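Local coordinates for protein NADH dehydrogenase, putative (Plasmodium falciparum, PDB 5JWC) that probably oxidises NADH and passes the electrons through its FAD to ubiquinone, as a type II NADH dehydrogenase that binds the antimalarial quinolone RYL-552, at residues A[77-80]-A[81-85]. Sequence-based numbering, arbitrary orientation.
Sequences LSVN and VCTES. With 4W0 (5-fluoro-3-methyl-2-{4-[4-(trifluoromethoxy)benzyl]phenyl}quinolin-4(1H)-one), chain K; 4W0 (5-fluoro-3-methyl-2-{4-[4-(trifluoromethoxy)benzyl]phenyl}quinolin-4(1H)-one), chain L.
Thr83 and Val79 meet at the exit of a single helical turn, and they illustrate how a side-chain hydroxyl can tie such a turn to the strand that follows it. With chi1 at 50°, OG1 of Thr83 lies between its own backbone N and carbonyl carbon and donates to Val79 O at 2.9 Å. The same oxygen accepts from Cys82 N, and the two donors arrive from opposite faces of the carbonyl plane, the hydroxyl 40° out of it. One residue earlier, Ser78 O accepts from Val81 N at 3.1 Å. SG of Cys82 lies 3.6 Å from Ser78 O, on the face of the carbonyl opposite to Val81 N, while CG2 of Val81 comes to the same oxygen on the face that Val81 N uses. Leu77 adds a loose apolar touch, its CD1 4.3 Å from Val81 CG1.

Val79 turns outward from the turn. Its CG1, anti to the backbone N (chi1 171°), lies beside Thr83, whereas CG2 leans on the phenylene ring bonded to the quinolone of one RYL-552 molecule, 3.6 Å from C12. Asn80 sets its amide group near the methyl and carbonyl of that same quinolone. A second inhibitor lies along the other end, its fluorine F1 3.7 Å from Ser78 CB. Helix 499-515 covers the Val81 side, and Ile520 of the second subunit packs on Val79 and Thr83.

Two donors on Val79 O pin the turn where strand 83-85 begins. Val79 itself, pointing away from the turn, presents an apolar surface beside polar Asn80, consistent with binding a largely aromatic inhibitor.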
ATOM      1  N   LEU A  77       0.428  -9.058   8.767  1.00 29.54           N
ATOM      2  CA  LEU A  77      -0.609  -8.073   9.057  1.00 29.40           C
ATOM      3  C   LEU A  77      -0.485  -6.933   8.049  1.00 29.52           C
ATOM      4  O   LEU A  77       0.569  -6.765   7.453  1.00 31.55           O
ATOM      5  CB  LEU A  77      -0.472  -7.539  10.479  1.00 29.19           C
ATOM      6  CG  LEU A  77      -0.616  -8.557  11.603  1.00 30.34           C
ATOM      7  CD1 LEU A  77      -0.290  -7.879  12.936  1.00 30.99           C
ATOM      8  CD2 LEU A  77      -2.020  -9.120  11.619  1.00 31.27           C
ATOM      9  N   SER A  78      -1.540  -6.144   7.878  1.00 27.73           N
ATOM     10  CA  SER A  78      -1.527  -5.049   6.911  1.00 31.17           C
ATOM     11  C   SER A  78      -1.368  -3.672   7.571  1.00 31.22           C
ATOM     12  O   SER A  78      -1.399  -3.528   8.802  1.00 28.50           O
ATOM     13  CB  SER A  78      -2.811  -5.060   6.080  1.00 32.66           C
ATOM     14  OG  SER A  78      -3.942  -4.852   6.914  1.00 36.22           O
ATOM     15  N   VAL A  79      -1.201  -2.653   6.736  1.00 27.74           N
ATOM     16  CA  VAL A  79      -0.992  -1.312   7.227  1.00 24.93           C
ATOM     17  C   VAL A  79      -2.180  -0.806   8.046  1.00 29.31           C
ATOM     18  O   VAL A  79      -1.992  -0.025   8.974  1.00 26.64           O
ATOM     19  CB  VAL A  79      -0.681  -0.356   6.059  1.00 28.52           C
ATOM     20  CG1 VAL A  79      -0.674   1.107   6.512  1.00 31.66           C
ATOM     21  CG2 VAL A  79       0.674  -0.707   5.489  1.00 27.40           C
ATOM     22  N   ASN A  80      -3.396  -1.243   7.727  1.00 25.87           N
ATOM     23  CA  ASN A  80      -4.558  -0.780   8.506  1.00 30.36           C
ATOM     24  C   ASN A  80      -4.533  -1.223   9.974  1.00 32.24           C
ATOM     25  O   ASN A  80      -5.163  -0.585  10.835  1.00 31.23           O
ATOM     26  CB  ASN A  80      -5.868  -1.237   7.843  1.00 32.01           C
ATOM     27  CG  ASN A  80      -6.119  -0.526   6.510  1.00 38.18           C
ATOM     28  OD1 ASN A  80      -6.190  -1.156   5.458  1.00 44.11           O
ATOM     29  ND2 ASN A  80      -6.214   0.801   6.557  1.00 38.46           N
ATOM     30  N   VAL A  81      -3.834  -2.321  10.264  1.00 27.88           N
ATOM     31  CA  VAL A  81      -3.679  -2.779  11.646  1.00 26.52           C
ATOM     32  C   VAL A  81      -2.669  -1.917  12.375  1.00 27.36           C
ATOM     33  O   VAL A  81      -2.799  -1.690  13.575  1.00 29.22           O
ATOM     34  CB  VAL A  81      -3.206  -4.266  11.747  1.00 28.81           C
ATOM     35  CG1 VAL A  81      -3.134  -4.721  13.217  1.00 30.95           C
ATOM     36  CG2 VAL A  81      -4.128  -5.172  10.983  1.00 32.30           C
ATOM     37  N   CYS A  82      -1.689  -1.402  11.637  1.00 25.25           N
ATOM     38  CA  CYS A  82      -0.508  -0.787  12.241  1.00 27.34           C
ATOM     39  C   CYS A  82      -0.504   0.743  12.297  1.00 29.55           C
ATOM     40  O   CYS A  82       0.497   1.341  12.713  1.00 27.57           O
ATOM     41  CB  CYS A  82       0.745  -1.216  11.473  1.00 28.20           C
ATOM     42  SG  CYS A  82       1.043  -2.954  11.402  1.00 37.27           S
ATOM     43  N   THR A  83      -1.580   1.383  11.846  1.00 28.83           N
ATOM     44  CA  THR A  83      -1.619   2.849  11.829  1.00 27.35           C
ATOM     45  C   THR A  83      -2.928   3.399  12.369  1.00 28.29           C
ATOM     46  O   THR A  83      -3.949   2.699  12.420  1.00 27.92           O
ATOM     47  CB  THR A  83      -1.438   3.426  10.403  1.00 28.98           C
ATOM     48  OG1 THR A  83      -2.339   2.758   9.524  1.00 30.49           O
ATOM     49  CG2 THR A  83      -0.020   3.228   9.869  1.00 27.96           C
ATOM     50  N   GLU A  84      -2.877   4.659  12.786  1.00 25.95           N
ATOM     51  CA  GLU A  84      -4.080   5.444  13.070  1.00 28.77           C
ATOM     52  C   GLU A  84      -3.888   6.830  12.466  1.00 30.26           C
ATOM     53  O   GLU A  84      -2.842   7.448  12.661  1.00 28.66           O
ATOM     54  CB  GLU A  84      -4.337   5.589  14.576  1.00 27.74           C
ATOM     55  CG  GLU A  84      -4.398   4.296  15.365  1.00 31.09           C
ATOM     56  CD  GLU A  84      -5.683   3.517  15.119  1.00 33.32           C
ATOM     57  OE1 GLU A  84      -5.870   2.448  15.742  1.00 36.78           O
ATOM     58  OE2 GLU A  84      -6.506   3.974  14.307  1.00 34.16           O
ATOM     59  N   SER A  85      -4.883   7.328  11.743  1.00 29.03           N
ATOM     60  CA  SER A  85      -4.821   8.700  11.241  1.00 30.03           C
ATOM     61  C   SER A  85      -5.096   9.694  12.365  1.00 28.38           C
ATOM     62  O   SER A  85      -6.112   9.600  13.043  1.00 29.59           O
ATOM     63  CB  SER A  85      -5.834   8.908  10.112  1.00 32.13           C
ATOM     64  OG  SER A  85      -5.401   8.273   8.919  1.00 36.84           O
TER
HETATM   65  C1  4W0 K 609      -6.817   2.663  -1.565  1.00 34.33           C
HETATM   66  C2  4W0 K 609      -5.504   2.858  -1.112  1.00 31.73           C
HETATM   67  C3  4W0 K 609      -5.159   2.432   0.183  1.00 31.28           C
HETATM   68  C4  4W0 K 609      -6.089   1.810   1.047  1.00 32.56           C
HETATM   69  C5  4W0 K 609      -7.392   1.622   0.581  1.00 31.94           C
HETATM   70  C6  4W0 K 609      -7.759   2.040  -0.705  1.00 34.58           C
HETATM   71  O1  4W0 K 609       5.519   7.050   3.959  1.00 50.09           O
HETATM   72  C7  4W0 K 609      -5.698   1.368   2.440  1.00 38.58           C
HETATM   73  C8  4W0 K 609      -4.328   1.572   2.880  1.00 36.23           C
HETATM   74  C9  4W0 K 609      -3.390   2.245   1.949  1.00 30.60           C
HETATM   75  C10 4W0 K 609      -1.942   2.463   2.204  1.00 34.02           C
HETATM   76  C11 4W0 K 609      -1.219   1.292   2.419  1.00 37.13           C
HETATM   77  C12 4W0 K 609       0.135   1.359   2.643  1.00 30.25           C
HETATM   78  C13 4W0 K 609       0.733   2.595   2.596  1.00 38.39           C
HETATM   79  C14 4W0 K 609       0.032   3.767   2.338  1.00 34.44           C
HETATM   80  C15 4W0 K 609      -1.330   3.694   2.130  1.00 31.20           C
HETATM   81  O2  4W0 K 609      -6.496   0.839   3.201  1.00 35.91           O
HETATM   82  N   4W0 K 609      -3.778   2.639   0.634  1.00 30.94           N
HETATM   83  C16 4W0 K 609       2.209   2.558   2.807  1.00 30.94           C
HETATM   84  C17 4W0 K 609       3.026   3.772   3.124  1.00 39.48           C
HETATM   85  C18 4W0 K 609       2.800   4.521   4.268  1.00 37.40           C
HETATM   86  C19 4W0 K 609       3.624   5.604   4.545  1.00 41.75           C
HETATM   87  C20 4W0 K 609       4.672   5.935   3.692  1.00 44.90           C
HETATM   88  C21 4W0 K 609       4.898   5.155   2.557  1.00 40.49           C
HETATM   89  C22 4W0 K 609       4.081   4.072   2.275  1.00 37.67           C
HETATM   90  C23 4W0 K 609      -3.925   1.109   4.265  1.00 34.83           C
HETATM   91  F1  4W0 K 609      -8.282   1.048   1.371  1.00 37.91           F
HETATM   92  C24 4W0 K 609       5.029   8.394   3.989  1.00 61.32           C
HETATM   93  F2  4W0 K 609       3.891   8.426   3.279  1.00 52.47           F
HETATM   94  F3  4W0 K 609       5.913   9.246   3.429  1.00 63.08           F
HETATM   95  F4  4W0 K 609       4.888   8.839   5.266  1.00 57.24           F
HETATM   96  C1  4W0 L 610       2.141  -5.883   4.118  1.00 31.37           C
HETATM   97  C2  4W0 L 610       2.209  -5.153   2.925  1.00 32.66           C
HETATM   98  C3  4W0 L 610       1.124  -5.228   2.026  1.00 30.17           C
HETATM   99  C4  4W0 L 610      -0.027  -5.997   2.299  1.00 31.95           C
HETATM  100  C5  4W0 L 610      -0.078  -6.716   3.494  1.00 30.24           C
HETATM  101  C6  4W0 L 610       0.985  -6.656   4.402  1.00 33.61           C
HETATM  102  O1  4W0 L 610       3.762  -0.694  -8.986  1.00 52.18           O
HETATM  103  C7  4W0 L 610      -1.177  -6.051   1.327  1.00 36.51           C
HETATM  104  C8  4W0 L 610      -1.096  -5.289   0.095  1.00 35.69           C
HETATM  105  C9  4W0 L 610       0.134  -4.502  -0.157  1.00 31.22           C
HETATM  106  C10 4W0 L 610       0.334  -3.612  -1.334  1.00 33.78           C
HETATM  107  C11 4W0 L 610      -0.603  -2.587  -1.414  1.00 39.42           C
HETATM  108  C12 4W0 L 610      -0.540  -1.670  -2.432  1.00 33.81           C
HETATM  109  C13 4W0 L 610       0.492  -1.768  -3.328  1.00 39.77           C
HETATM  110  C14 4W0 L 610       1.467  -2.756  -3.241  1.00 34.69           C
HETATM  111  C15 4W0 L 610       1.387  -3.690  -2.218  1.00 32.36           C
HETATM  112  O2  4W0 L 610      -2.168  -6.721   1.542  1.00 33.86           O
HETATM  113  N   4W0 L 610       1.204  -4.452   0.790  1.00 29.92           N
HETATM  114  C16 4W0 L 610       0.476  -0.688  -4.365  1.00 32.86           C
HETATM  115  C17 4W0 L 610       1.344  -0.749  -5.580  1.00 39.33           C
HETATM  116  C18 4W0 L 610       1.217  -1.775  -6.504  1.00 37.45           C
HETATM  117  C19 4W0 L 610       2.017  -1.757  -7.641  1.00 41.70           C
HETATM  118  C20 4W0 L 610       2.928  -0.723  -7.840  1.00 44.14           C
HETATM  119  C21 4W0 L 610       3.030   0.302  -6.906  1.00 41.55           C
HETATM  120  C22 4W0 L 610       2.233   0.292  -5.775  1.00 37.06           C
HETATM  121  C23 4W0 L 610      -2.265  -5.346  -0.868  1.00 35.55           C
HETATM  122  F1  4W0 L 610      -1.150  -7.449   3.767  1.00 38.35           F
HETATM  123  C24 4W0 L 610       4.775  -1.682  -9.149  1.00 60.49           C
HETATM  124  F2  4W0 L 610       5.282  -1.990  -7.947  1.00 49.10           F
HETATM  125  F3  4W0 L 610       5.754  -1.259  -9.984  1.00 61.39           F
HETATM  126  F4  4W0 L 610       4.235  -2.771  -9.721  1.00 59.20           F